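Local coordinates for nucleoporin NUP159 (Saccharomyces cerevisiae, PDB 1XIP), which serves as a component of the nuclear pore complex, its N-terminal beta-propeller tethering the helicase Dbp5 to the pore for mRNA export, at residues A[68-73]-A[374-378]; A[95-100]-A[111-115]; A[200-206]-A[257-261]; A[227-233]-A[245-251]; A[342-346]-A[364-368]. All coordinates share one frame; numbering follows the deposited sequence.

Overall arrangement
A beta-propeller is a ring of sheets, and the five contacts sample its strands and their packing. Interactions 1 and 5 touch, centres about 10 Å apart, and share the sheet where strand 18-26, from near the N-terminus, pairs with C-terminal strand 374-381 to close the ring. Interactions 3 and 4, centres about 12 Å apart, share the sheet of strands 257-263 and 246-254 on the opposite side of the chain's centre. Interaction 2 lies in another sheet, about 20 Å from interaction 5 between centres. Along the chain, interaction 1 spans all the others, interaction 3 encloses interaction 4, and 2, 3 and 5 follow in series. All belong to one closed propeller, the domain that binds Dbp5.

Interaction 1 of 5, residues A[68-73]-A[374-378]; sequences LRDHIT and SLQIV
Ile72 of helix 65-73 sets the two branches of its side chain on two residues of strand 374-381, and the tight part of the contact is concentrated there. Its CG2 meets CD1 of Ile377 at 3.8 Å, the two side chains slanting across one another. The longer branch reaches Leu375 instead: Ile72 CD1 lies 3.7 Å from the backbone O of Leu375 and 4.1 Å from its CD2, with the side chains at about a right angle. In Ile72, CG2 stands opposite the backbone N while CG1 swings to the side of that N (chi1 -63°), which spreads the branches over both strand residues. Leu68, one turn earlier, adds a lighter touch, its CD2 lying 4.3 Å from Leu375 CD1.

The strand belongs to the sheet in which the N-terminal strand 18-26 pairs with C-terminal strand 374-381, the "Velcro" closure familiar from beta-propellers. The helix follows the strand pair 51-56 and 59-64 of the neighbouring sheet and crosses the closing strand almost perpendicularly, the short axes making an angle of 92°. No hydrogen bond links helix and strand; Tyr367 of adjacent strand 365-370 packs against Leu68, Arg69, Leu375 and Ile377.

Toward solvent the fit slackens. Arg69 offers mainly its CA, 4.0 Å from Ile377 CD1, and Thr73 just brushes the same methyl with CG2. The hydroxyl of Thr73 turns back on its own helix, OG1 donating to the O of Arg69 at 2.8 Å from well above the carbonyl plane. That oxygen also accepts from Thr73 N.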
# COMPACT_ATOMS: atom_id res chain seq x y z
N LEU A 68 -20.06 -1.60 8.45
CA LEU A 68 -18.79 -2.24 8.75
C LEU A 68 -18.21 -1.70 10.05
O LEU A 68 -17.74 -2.46 10.90
CB LEU A 68 -17.83 -2.03 7.59
CG LEU A 68 -16.42 -2.58 7.73
CD1 LEU A 68 -16.45 -4.09 7.86
CD2 LEU A 68 -15.56 -2.11 6.53
N ARG A 69 -18.25 -0.38 10.22
CA ARG A 69 -17.80 0.22 11.46
C ARG A 69 -18.51 -0.42 12.65
O ARG A 69 -17.86 -0.92 13.56
CB ARG A 69 -18.00 1.73 11.44
CG ARG A 69 -17.15 2.46 12.46
CD ARG A 69 -17.98 3.20 13.50
NE ARG A 69 -17.27 3.49 14.76
CZ ARG A 69 -16.75 4.68 15.08
NH1 ARG A 69 -16.83 5.71 14.23
NH2 ARG A 69 -16.15 4.84 16.26
N ASP A 70 -19.84 -0.45 12.61
CA ASP A 70 -20.67 -0.93 13.70
C ASP A 70 -20.49 -2.42 13.97
O ASP A 70 -20.55 -2.87 15.12
CB ASP A 70 -22.14 -0.64 13.40
CG ASP A 70 -22.50 0.81 13.59
OD1 ASP A 70 -21.63 1.62 13.96
OD2 ASP A 70 -23.66 1.25 13.37
N HIS A 71 -20.30 -3.18 12.90
CA HIS A 71 -20.04 -4.62 13.01
C HIS A 71 -18.74 -4.88 13.78
O HIS A 71 -18.68 -5.75 14.64
CB HIS A 71 -19.99 -5.27 11.62
CG HIS A 71 -19.66 -6.73 11.65
ND1 HIS A 71 -20.50 -7.68 12.21
CD2 HIS A 71 -18.57 -7.40 11.21
CE1 HIS A 71 -19.94 -8.87 12.11
NE2 HIS A 71 -18.77 -8.73 11.50
N ILE A 72 -17.71 -4.11 13.46
CA ILE A 72 -16.40 -4.31 14.05
C ILE A 72 -16.33 -3.81 15.50
O ILE A 72 -15.74 -4.47 16.36
CB ILE A 72 -15.33 -3.59 13.20
CG1 ILE A 72 -15.27 -4.18 11.78
CG2 ILE A 72 -13.99 -3.58 13.90
CD1 ILE A 72 -14.61 -5.53 11.67
N THR A 73 -16.95 -2.67 15.78
CA THR A 73 -16.81 -2.02 17.08
C THR A 73 -17.83 -2.47 18.14
O THR A 73 -17.51 -2.49 19.33
CB THR A 73 -16.77 -0.47 16.94
OG1 THR A 73 -17.91 -0.00 16.21
CG2 THR A 73 -15.61 -0.07 16.06
N SER A 374 -9.61 -10.93 7.88
CA SER A 374 -9.89 -10.22 9.10
C SER A 374 -9.66 -8.74 8.89
O SER A 374 -8.73 -8.35 8.18
CB SER A 374 -9.02 -10.74 10.23
OG SER A 374 -9.54 -10.31 11.48
N LEU A 375 -10.52 -7.92 9.49
CA LEU A 375 -10.40 -6.48 9.38
C LEU A 375 -10.24 -5.87 10.74
O LEU A 375 -10.98 -6.19 11.67
CB LEU A 375 -11.61 -5.85 8.65
CG LEU A 375 -11.43 -4.36 8.27
CD1 LEU A 375 -11.76 -4.12 6.86
CD2 LEU A 375 -12.21 -3.43 9.14
N GLN A 376 -9.29 -4.96 10.85
CA GLN A 376 -8.98 -4.27 12.08
C GLN A 376 -9.26 -2.76 11.91
O GLN A 376 -8.92 -2.17 10.86
CB GLN A 376 -7.52 -4.50 12.38
CG GLN A 376 -7.03 -3.88 13.63
CD GLN A 376 -5.52 -4.03 13.80
OE1 GLN A 376 -4.82 -4.56 12.91
NE2 GLN A 376 -5.01 -3.55 14.95
N ILE A 377 -9.90 -2.15 12.91
CA ILE A 377 -10.04 -0.69 12.92
C ILE A 377 -9.20 -0.09 14.03
O ILE A 377 -9.30 -0.50 15.19
CB ILE A 377 -11.51 -0.22 13.08
CG1 ILE A 377 -12.37 -0.68 11.90
CG2 ILE A 377 -11.57 1.31 13.21
CD1 ILE A 377 -13.82 -0.24 12.01
N VAL A 378 -8.38 0.89 13.66
CA VAL A 378 -7.44 1.51 14.58
C VAL A 378 -7.55 3.04 14.48
O VAL A 378 -7.34 3.64 13.42
CB VAL A 378 -5.99 1.00 14.27
CG1 VAL A 378 -5.01 1.70 15.09
CG2 VAL A 378 -5.87 -0.48 14.54

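Interaction 2 of 5, residues A[95-100]-A[111-115]; sequences FHGDQV and LDLEE
Leu113 reaches back from the end of one strand to Val100 and Phe95 and crosses both of their side chains. Leu113 and Val100 meet at about a right angle, CD2 of the leucine 3.6 Å from CG2 of the valine. The other methyl, Leu113 CD1, comes to the rim of Phe95 in the plane of the ring, 4.0 Å from CD2, again with the side chains roughly perpendicular. With CG opposite the carbonyl carbon (chi1 -78°) and chi2 at 160°, CD2 is turned to Val100 and CD1 to Phe95.

Beneath them runs an antiparallel ladder. Val100 and Leu111 form a hydrogen-bonded pair with both bonds at 3.0 Å, Val100 N to Leu111 O and Leu111 N to Val100 O, and Asp98 O accepts from Leu113 N. The type II' turn from His96 to Gln99 brings Asp98 into place. Near solvent, Asp98 OD2 and Glu114 OE2 are modelled 2.5 Å apart, doubtfully close for two carboxylates.

The segments join the hairpin of strands 99-104 and 107-112 to the end of strand 90-96 within one propeller sheet. The next sheet lies alongside, with Leu51 and Val53 of strand 51-56 and Val62 of strand 59-64 packing against the apolar side chains.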
# COMPACT_ATOMS: atom_id res chain seq x y z
N PHE A 95 -12.63 2.88 -5.54
CA PHE A 95 -13.73 3.70 -6.04
C PHE A 95 -13.23 4.73 -7.02
O PHE A 95 -12.18 5.31 -6.81
CB PHE A 95 -14.48 4.39 -4.91
CG PHE A 95 -15.17 3.46 -3.97
CD1 PHE A 95 -14.53 3.03 -2.80
CD2 PHE A 95 -16.44 3.00 -4.23
CE1 PHE A 95 -15.16 2.16 -1.92
CE2 PHE A 95 -17.08 2.14 -3.36
CZ PHE A 95 -16.44 1.72 -2.19
N HIS A 96 -14.00 4.96 -8.08
CA HIS A 96 -13.66 5.94 -9.11
C HIS A 96 -14.94 6.51 -9.70
O HIS A 96 -15.66 5.81 -10.41
CB HIS A 96 -12.82 5.30 -10.22
CG HIS A 96 -12.53 6.22 -11.37
ND1 HIS A 96 -13.15 6.09 -12.60
CD2 HIS A 96 -11.69 7.28 -11.48
CE1 HIS A 96 -12.69 7.03 -13.42
NE2 HIS A 96 -11.80 7.76 -12.76
N GLY A 97 -15.23 7.77 -9.43
CA GLY A 97 -16.48 8.34 -9.88
C GLY A 97 -17.61 7.51 -9.31
O GLY A 97 -17.62 7.20 -8.12
N ASP A 98 -18.55 7.10 -10.16
CA ASP A 98 -19.66 6.27 -9.69
C ASP A 98 -19.45 4.77 -9.95
O ASP A 98 -20.40 4.03 -10.13
CB ASP A 98 -20.97 6.77 -10.28
CG ASP A 98 -21.54 7.97 -9.51
OD1 ASP A 98 -21.01 9.11 -9.67
OD2 ASP A 98 -22.51 7.86 -8.71
N GLN A 99 -18.19 4.35 -9.96
CA GLN A 99 -17.82 2.99 -10.30
C GLN A 99 -16.87 2.40 -9.27
O GLN A 99 -16.27 3.13 -8.48
CB GLN A 99 -17.10 2.98 -11.65
CG GLN A 99 -18.00 3.02 -12.86
CD GLN A 99 -17.20 3.06 -14.16
OE1 GLN A 99 -15.98 3.29 -14.16
NE2 GLN A 99 -17.90 2.85 -15.28
N VAL A 100 -16.73 1.09 -9.29
CA VAL A 100 -15.68 0.43 -8.54
C VAL A 100 -14.78 -0.34 -9.52
O VAL A 100 -15.26 -1.12 -10.35
CB VAL A 100 -16.27 -0.53 -7.49
CG1 VAL A 100 -15.17 -1.23 -6.74
CG2 VAL A 100 -17.11 0.22 -6.51
N LEU A 111 -17.58 -2.22 -11.82
CA LEU A 111 -18.95 -2.38 -11.33
C LEU A 111 -19.63 -1.02 -11.24
O LEU A 111 -19.10 -0.08 -10.66
CB LEU A 111 -18.97 -3.10 -9.99
CG LEU A 111 -20.26 -3.01 -9.17
CD1 LEU A 111 -21.27 -4.01 -9.67
CD2 LEU A 111 -19.95 -3.23 -7.71
N ASP A 112 -20.81 -0.92 -11.81
CA ASP A 112 -21.54 0.32 -11.86
C ASP A 112 -22.29 0.46 -10.55
O ASP A 112 -23.07 -0.41 -10.20
CB ASP A 112 -22.50 0.27 -13.03
CG ASP A 112 -23.07 1.63 -13.40
OD1 ASP A 112 -22.98 2.60 -12.59
OD2 ASP A 112 -23.64 1.81 -14.50
N LEU A 113 -22.04 1.53 -9.81
CA LEU A 113 -22.55 1.62 -8.44
C LEU A 113 -24.01 2.00 -8.40
O LEU A 113 -24.64 1.90 -7.35
CB LEU A 113 -21.73 2.60 -7.58
CG LEU A 113 -20.38 2.11 -7.06
CD1 LEU A 113 -19.54 3.30 -6.68
CD2 LEU A 113 -20.54 1.18 -5.86
N GLU A 114 -24.53 2.44 -9.54
CA GLU A 114 -25.94 2.79 -9.63
C GLU A 114 -26.79 1.73 -10.35
O GLU A 114 -28.02 1.75 -10.26
CB GLU A 114 -26.11 4.17 -10.25
CG GLU A 114 -26.21 5.28 -9.21
CD GLU A 114 -25.87 6.66 -9.75
OE1 GLU A 114 -26.54 7.13 -10.71
OE2 GLU A 114 -24.94 7.29 -9.21
N GLU A 115 -26.13 0.82 -11.07
CA GLU A 115 -26.79 -0.38 -11.59
C GLU A 115 -25.91 -1.60 -11.33
O GLU A 115 -25.20 -2.07 -12.22
CB GLU A 115 -27.11 -0.24 -13.08
CG GLU A 115 -28.42 -0.92 -13.48
CD GLU A 115 -28.64 -0.95 -15.00
OE1 GLU A 115 -27.62 -0.97 -15.76
OE2 GLU A 115 -29.83 -0.97 -15.45

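Interaction 3 of 5, residues A[200-206]-A[257-261]; sequences FSLPSEL and SASFQ
Phe200 and Phe260 meet rim to rim in the seam between two neighbouring sheets of the beta-propeller, neither ring over the face of the other, and each offers one face to a different aliphatic group. Over Phe200 sits the methyl of Ala258, its CB 3.7 Å from the ring centroid in a CH-pi contact shifted toward the rim; CZ of Phe260 arrives at the edge of the same ring, in its plane. Over the middle of Phe260 sits Pro203, whose CD lies 3.5 Å from the centroid and almost exactly on the ring normal. The two ring planes stand at 83°.

Segment 200-206 leaves strand 193-200 and leads into the short helix 204-207, while Ala258 and Phe260 lie on strand 257-263, which also pairs with the N-terminal strand 4-5. Outside the two segments, Phe184 meets the Phe200 ring nearly parallel to it, and Leu5 touches Pro203, Leu206 and Phe260.

No hydrogen bond crosses the seam. Phe260 has the largest share of buried surface, enclosed by Pro203, Phe200 and two leucines: Leu202 CD1 comes to 4.1 Å from its CE1, and Leu206 CD1 approaches obliquely, 3.7 Å from Phe260 CD1.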
# COMPACT_ATOMS: atom_id res chain seq x y z
N PHE A 200 18.79 9.87 -9.72
CA PHE A 200 19.98 9.52 -8.95
C PHE A 200 20.26 8.02 -8.81
O PHE A 200 19.38 7.19 -8.99
CB PHE A 200 19.98 10.22 -7.58
CG PHE A 200 18.78 9.93 -6.74
CD1 PHE A 200 18.83 8.97 -5.75
CD2 PHE A 200 17.60 10.65 -6.92
CE1 PHE A 200 17.71 8.70 -4.96
CE2 PHE A 200 16.49 10.40 -6.14
CZ PHE A 200 16.54 9.42 -5.15
N SER A 201 21.52 7.71 -8.50
CA SER A 201 21.97 6.34 -8.27
C SER A 201 22.17 6.10 -6.78
O SER A 201 22.00 7.01 -5.97
CB SER A 201 23.28 6.09 -9.02
OG SER A 201 23.12 5.07 -9.98
N LEU A 202 22.52 4.88 -6.43
CA LEU A 202 22.80 4.51 -5.04
C LEU A 202 24.12 5.11 -4.57
O LEU A 202 25.06 5.24 -5.36
CB LEU A 202 22.88 2.99 -4.92
CG LEU A 202 21.88 2.29 -4.03
CD1 LEU A 202 20.50 2.58 -4.52
CD2 LEU A 202 22.16 0.81 -4.06
N PRO A 203 24.20 5.45 -3.27
CA PRO A 203 25.45 5.91 -2.69
C PRO A 203 26.49 4.80 -2.74
O PRO A 203 26.14 3.62 -2.67
CB PRO A 203 25.08 6.20 -1.23
CG PRO A 203 23.67 6.32 -1.22
CD PRO A 203 23.12 5.42 -2.28
N SER A 204 27.75 5.19 -2.89
CA SER A 204 28.87 4.26 -2.99
C SER A 204 28.82 3.14 -1.96
O SER A 204 28.95 1.97 -2.31
CB SER A 204 30.18 5.03 -2.86
OG SER A 204 31.21 4.36 -3.53
N GLU A 205 28.58 3.51 -0.70
CA GLU A 205 28.58 2.55 0.40
C GLU A 205 27.40 1.60 0.35
O GLU A 205 27.38 0.61 1.07
CB GLU A 205 28.57 3.28 1.74
CG GLU A 205 29.74 4.21 1.95
CD GLU A 205 29.40 5.66 1.65
OE1 GLU A 205 28.70 5.94 0.64
OE2 GLU A 205 29.86 6.52 2.43
N LEU A 206 26.41 1.91 -0.49
CA LEU A 206 25.23 1.07 -0.64
C LEU A 206 25.34 0.14 -1.84
O LEU A 206 24.71 -0.91 -1.86
CB LEU A 206 23.95 1.90 -0.71
CG LEU A 206 23.59 2.75 0.51
CD1 LEU A 206 22.10 3.02 0.52
CD2 LEU A 206 24.04 2.09 1.83
N SER A 257 21.10 16.66 -5.00
CA SER A 257 21.82 15.60 -4.26
C SER A 257 20.93 14.87 -3.26
O SER A 257 20.40 15.47 -2.31
CB SER A 257 23.08 16.14 -3.56
OG SER A 257 22.75 17.02 -2.49
N ALA A 258 20.77 13.57 -3.48
CA ALA A 258 19.99 12.73 -2.59
C ALA A 258 20.84 12.26 -1.41
O ALA A 258 22.00 11.92 -1.59
CB ALA A 258 19.44 11.55 -3.35
N SER A 259 20.27 12.26 -0.22
CA SER A 259 20.89 11.60 0.92
C SER A 259 20.08 10.37 1.31
O SER A 259 18.86 10.41 1.36
CB SER A 259 21.04 12.55 2.11
OG SER A 259 20.29 13.73 1.92
N PHE A 260 20.77 9.27 1.59
CA PHE A 260 20.11 8.08 2.06
C PHE A 260 20.38 7.95 3.54
O PHE A 260 21.43 8.37 4.01
CB PHE A 260 20.68 6.87 1.34
CG PHE A 260 20.30 6.78 -0.11
CD1 PHE A 260 19.70 5.63 -0.60
CD2 PHE A 260 20.58 7.81 -0.98
CE1 PHE A 260 19.36 5.52 -1.94
CE2 PHE A 260 20.23 7.71 -2.32
CZ PHE A 260 19.62 6.55 -2.80
N GLN A 261 19.43 7.39 4.28
CA GLN A 261 19.59 7.16 5.71
C GLN A 261 18.81 5.92 6.11
O GLN A 261 17.64 5.80 5.75
CB GLN A 261 19.03 8.34 6.50
CG GLN A 261 19.84 9.64 6.44
CD GLN A 261 19.10 10.79 7.09
OE1 GLN A 261 18.20 11.37 6.49
NE2 GLN A 261 19.46 11.10 8.34

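Interaction 4 of 5, residues A[227-233]-A[245-251]; sequences FLAVFGN and DQKMYII
Phe227 and Ile251 pair at one end of two antiparallel strands, and with Phe231 farther along they are among the residues this contact buries most. The strands, 226-232 and 246-254, are consecutive in the chain and neighbours in one propeller sheet, joined by a long loop and inclined at 160° between their directions.

Phe227 and Ile251 form a hydrogen-bonded pair: Phe227 N gives to Ile251 O at 2.7 Å and Ile251 N returns a bond to Phe227 O. Their side chains meet loosely, with Phe227 CD2 4.3 Å from Ile251 CG2. The other branch of Ile251 runs along the sheet, and its CD1 settles 3.8 Å from the methyl of Ala229. CG1 lies on the side of the backbone N (chi1 -63°), the chain extending toward the alanine.

Phe231 belongs to an FG repeat that here is part of a buried, regular strand. Tyr249 approaches the rim of its ring in plane, CD2 to CD2 at 3.9 Å, the side chains crossing at about a right angle, and Phe184 of a neighbouring sheet touches Phe231, Ala229 and Ile251. In the backbone, Phe231 O takes the N-H of Lys247 at 2.6 Å, nearly in line with the carbonyl bond.

The other face carries Leu228, Val230 and selenomethionine Met248. Met248 lies beside Val230, its chain bent at chi2 and chi3, which brings CE to 3.7 Å from Val230 CG2. Asn233 continues the pairing with backbone and side chain: its N donates to Asp245 O, and Asp245 N donates to Asn233 OD1 at 2.9 Å from above the amide plane.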
# COMPACT_ATOMS: atom_id res chain seq x y z
N PHE A 227 11.64 10.08 -0.13
CA PHE A 227 11.17 8.77 -0.53
C PHE A 227 11.58 7.74 0.52
O PHE A 227 12.52 7.95 1.30
CB PHE A 227 11.71 8.35 -1.90
CG PHE A 227 11.63 9.43 -2.95
CD1 PHE A 227 10.51 9.54 -3.76
CD2 PHE A 227 12.69 10.33 -3.15
CE1 PHE A 227 10.42 10.53 -4.74
CE2 PHE A 227 12.61 11.33 -4.12
CZ PHE A 227 11.47 11.43 -4.92
N LEU A 228 10.86 6.63 0.54
CA LEU A 228 11.24 5.50 1.35
C LEU A 228 11.46 4.35 0.40
O LEU A 228 10.57 4.02 -0.39
CB LEU A 228 10.12 5.20 2.35
CG LEU A 228 10.22 4.15 3.46
CD1 LEU A 228 9.09 3.19 3.33
CD2 LEU A 228 11.53 3.44 3.52
N ALA A 229 12.65 3.77 0.44
CA ALA A 229 13.03 2.67 -0.45
C ALA A 229 13.36 1.42 0.35
O ALA A 229 13.88 1.51 1.45
CB ALA A 229 14.22 3.06 -1.29
N VAL A 230 13.06 0.26 -0.22
CA VAL A 230 13.44 -0.98 0.43
C VAL A 230 14.20 -1.91 -0.50
O VAL A 230 13.86 -2.03 -1.68
CB VAL A 230 12.24 -1.70 1.07
CG1 VAL A 230 12.73 -2.88 1.92
CG2 VAL A 230 11.39 -0.74 1.91
N PHE A 231 15.24 -2.53 0.05
CA PHE A 231 16.05 -3.50 -0.66
C PHE A 231 16.12 -4.77 0.18
O PHE A 231 16.18 -4.70 1.41
CB PHE A 231 17.46 -2.95 -0.90
CG PHE A 231 17.47 -1.65 -1.62
CD1 PHE A 231 17.34 -1.59 -3.01
CD2 PHE A 231 17.58 -0.45 -0.90
CE1 PHE A 231 17.33 -0.37 -3.69
CE2 PHE A 231 17.56 0.79 -1.56
CZ PHE A 231 17.44 0.83 -2.97
N GLY A 232 16.10 -5.92 -0.47
CA GLY A 232 16.09 -7.18 0.25
C GLY A 232 16.11 -8.35 -0.70
O GLY A 232 16.20 -8.17 -1.91
N ASN A 233 16.05 -9.55 -0.13
CA ASN A 233 16.14 -10.77 -0.91
C ASN A 233 14.98 -10.89 -1.87
O ASN A 233 13.89 -10.37 -1.61
CB ASN A 233 16.22 -11.99 0.02
CG ASN A 233 15.05 -12.07 0.99
OD1 ASN A 233 14.79 -11.15 1.76
ND2 ASN A 233 14.34 -13.19 0.95
N ASP A 245 14.78 -10.64 4.57
CA ASP A 245 15.86 -9.78 4.99
C ASP A 245 15.84 -8.47 4.19
O ASP A 245 16.07 -8.47 2.98
CB ASP A 245 17.21 -10.50 4.86
CG ASP A 245 18.40 -9.61 5.21
OD1 ASP A 245 18.31 -8.86 6.23
OD2 ASP A 245 19.45 -9.57 4.52
N GLN A 246 15.56 -7.36 4.87
CA GLN A 246 15.31 -6.11 4.16
C GLN A 246 15.99 -4.90 4.78
O GLN A 246 16.09 -4.79 6.00
CB GLN A 246 13.81 -5.86 4.09
CG GLN A 246 13.12 -6.62 2.99
CD GLN A 246 11.63 -6.59 3.12
OE1 GLN A 246 11.09 -5.75 3.82
NE2 GLN A 246 10.94 -7.51 2.45
N LYS A 247 16.42 -3.97 3.94
CA LYS A 247 16.93 -2.70 4.43
C LYS A 247 16.09 -1.53 3.95
O LYS A 247 15.81 -1.40 2.76
CB LYS A 247 18.38 -2.52 4.01
CG LYS A 247 19.33 -3.35 4.83
CD LYS A 247 20.76 -2.99 4.54
CE LYS A 247 21.70 -3.73 5.47
NZ LYS A 247 21.69 -3.13 6.82
N MSE A 248 15.69 -0.67 4.88
CA MSE A 248 14.90 0.52 4.54
C MSE A 248 15.69 1.80 4.60
O MSE A 248 16.46 2.02 5.53
CB MSE A 248 13.65 0.65 5.40
CG MSE A 248 13.48 -0.40 6.46
SE MSE A 248 12.86 -2.12 5.75
CE MSE A 248 10.99 -1.69 5.50
N TYR A 249 15.48 2.66 3.60
CA TYR A 249 16.17 3.93 3.54
C TYR A 249 15.21 5.06 3.29
O TYR A 249 14.32 4.96 2.45
CB TYR A 249 17.24 3.89 2.44
CG TYR A 249 18.37 2.95 2.74
CD1 TYR A 249 19.53 3.39 3.38
CD2 TYR A 249 18.30 1.61 2.38
CE1 TYR A 249 20.57 2.52 3.64
CE2 TYR A 249 19.32 0.74 2.65
CZ TYR A 249 20.45 1.19 3.27
OH TYR A 249 21.48 0.29 3.52
N ILE A 250 15.38 6.14 4.03
CA ILE A 250 14.73 7.39 3.73
C ILE A 250 15.66 8.23 2.85
O ILE A 250 16.80 8.49 3.20
CB ILE A 250 14.40 8.13 5.02
CG1 ILE A 250 13.57 7.25 5.97
CG2 ILE A 250 13.74 9.48 4.71
CD1 ILE A 250 12.08 7.17 5.65
N ILE A 251 15.18 8.62 1.68
CA ILE A 251 15.94 9.45 0.78
C ILE A 251 15.33 10.84 0.79
O ILE A 251 14.17 11.01 0.40
CB ILE A 251 15.92 8.87 -0.62
CG1 ILE A 251 16.59 7.49 -0.63
CG2 ILE A 251 16.62 9.81 -1.61
CD1 ILE A 251 15.93 6.49 -1.59

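Interaction 5 of 5, residues A[342-346]-A[364-368]; sequences VDVVT and PLVYI
An edge strand of the sheet that closes the propeller meets its neighbour where Asp343 of strand 337-343 faces Leu365 of strand 365-370. They form an antiparallel hydrogen-bonded pair, Asp343 N to Leu365 O at 2.8 Å and Leu365 N to Asp343 O at 2.9 Å. Beside them Val342 CG1 lies 4.2 Å from Pro364 CB.

The side chain of Asp343 ties the strand end together. With CG opposite the backbone N (chi1 166°), the carboxylate reaches out on the side of Leu365 and Tyr367. Oxygen OD2 accepts two hydroxyls from different directions: Thr346 OG1 at 2.6 Å on the syn lone pair, and Tyr367 OH at 2.7 Å on the anti side, 34° out of the carboxylate plane. The ring stands steeply to that plane, at 71°, and its CE1 comes 3.2 Å from Asp343 CB, an unusually close approach.

Oxygen OD1 turns to the backbone instead. It accepts from Val345 N at 3.1 Å, making an Asx turn that bends the chain away as the strand ends, and a weaker bond from Thr346 N follows. Thr346 therefore grips both oxygens, while Tyr367 comes from the other strand. Four donors on one carboxylate, one of them weak, would favour its charged form. Arg69 NH1 of helix 65-73 hydrogen-bonds to Thr346 OG1, and Leu43 and Ile45 of the next sheet pack against Tyr367.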
# COMPACT_ATOMS: atom_id res chain seq x y z
N VAL A 342 -8.76 4.68 4.80
CA VAL A 342 -9.05 5.69 5.83
C VAL A 342 -10.51 6.12 5.88
O VAL A 342 -11.09 6.49 4.86
CB VAL A 342 -8.16 6.96 5.70
CG1 VAL A 342 -8.31 7.86 6.90
CG2 VAL A 342 -6.69 6.55 5.55
N ASP A 343 -11.05 6.08 7.08
CA ASP A 343 -12.44 6.41 7.35
C ASP A 343 -12.50 7.66 8.22
O ASP A 343 -11.89 7.74 9.27
CB ASP A 343 -13.12 5.21 8.02
CG ASP A 343 -14.48 5.53 8.64
OD1 ASP A 343 -15.14 6.53 8.29
OD2 ASP A 343 -14.97 4.80 9.51
N VAL A 344 -13.25 8.63 7.73
CA VAL A 344 -13.30 9.97 8.28
C VAL A 344 -14.75 10.36 8.63
O VAL A 344 -14.96 11.34 9.33
CB VAL A 344 -12.68 10.96 7.23
CG1 VAL A 344 -13.39 12.30 7.20
CG2 VAL A 344 -11.20 11.13 7.48
N VAL A 345 -15.73 9.58 8.18
CA VAL A 345 -17.13 10.02 8.21
C VAL A 345 -18.11 9.29 9.14
O VAL A 345 -19.16 9.86 9.48
CB VAL A 345 -17.77 10.07 6.78
CG1 VAL A 345 -17.15 11.21 5.95
CG2 VAL A 345 -17.66 8.70 6.07
N THR A 346 -17.79 8.06 9.55
CA THR A 346 -18.68 7.28 10.45
C THR A 346 -18.78 7.90 11.86
O THR A 346 -17.94 8.71 12.24
CB THR A 346 -18.27 5.76 10.53
OG1 THR A 346 -16.93 5.63 11.03
CG2 THR A 346 -18.18 5.15 9.16
N PRO A 364 -8.95 10.24 12.70
CA PRO A 364 -9.14 9.46 11.49
C PRO A 364 -9.00 7.96 11.82
O PRO A 364 -8.27 7.60 12.76
CB PRO A 364 -8.00 9.91 10.58
CG PRO A 364 -7.37 11.11 11.26
CD PRO A 364 -7.66 10.95 12.71
N LEU A 365 -9.69 7.11 11.07
CA LEU A 365 -9.71 5.70 11.37
C LEU A 365 -9.03 4.97 10.25
O LEU A 365 -9.35 5.18 9.09
CB LEU A 365 -11.15 5.21 11.56
CG LEU A 365 -11.99 5.81 12.70
CD1 LEU A 365 -13.33 5.10 12.82
CD2 LEU A 365 -11.26 5.81 14.03
N VAL A 366 -8.06 4.13 10.60
CA VAL A 366 -7.37 3.30 9.64
C VAL A 366 -7.95 1.89 9.69
O VAL A 366 -7.89 1.21 10.73
CB VAL A 366 -5.84 3.25 9.94
CG1 VAL A 366 -5.10 2.48 8.86
CG2 VAL A 366 -5.26 4.66 10.09
N TYR A 367 -8.53 1.46 8.58
CA TYR A 367 -9.01 0.08 8.42
C TYR A 367 -7.92 -0.72 7.76
O TYR A 367 -7.34 -0.28 6.72
CB TYR A 367 -10.23 0.04 7.51
CG TYR A 367 -11.50 0.60 8.08
CD1 TYR A 367 -11.51 1.77 8.86
CD2 TYR A 367 -12.72 -0.02 7.82
CE1 TYR A 367 -12.70 2.29 9.35
CE2 TYR A 367 -13.91 0.50 8.30
CZ TYR A 367 -13.90 1.64 9.06
OH TYR A 367 -15.10 2.13 9.54
N ILE A 368 -7.61 -1.89 8.34
CA ILE A 368 -6.56 -2.78 7.83
C ILE A 368 -7.12 -4.19 7.62
O ILE A 368 -7.73 -4.76 8.54
CB ILE A 368 -5.34 -2.82 8.80
CG1 ILE A 368 -4.83 -1.39 9.11
CG2 ILE A 368 -4.24 -3.72 8.26
CD1 ILE A 368 -3.66 -1.32 10.07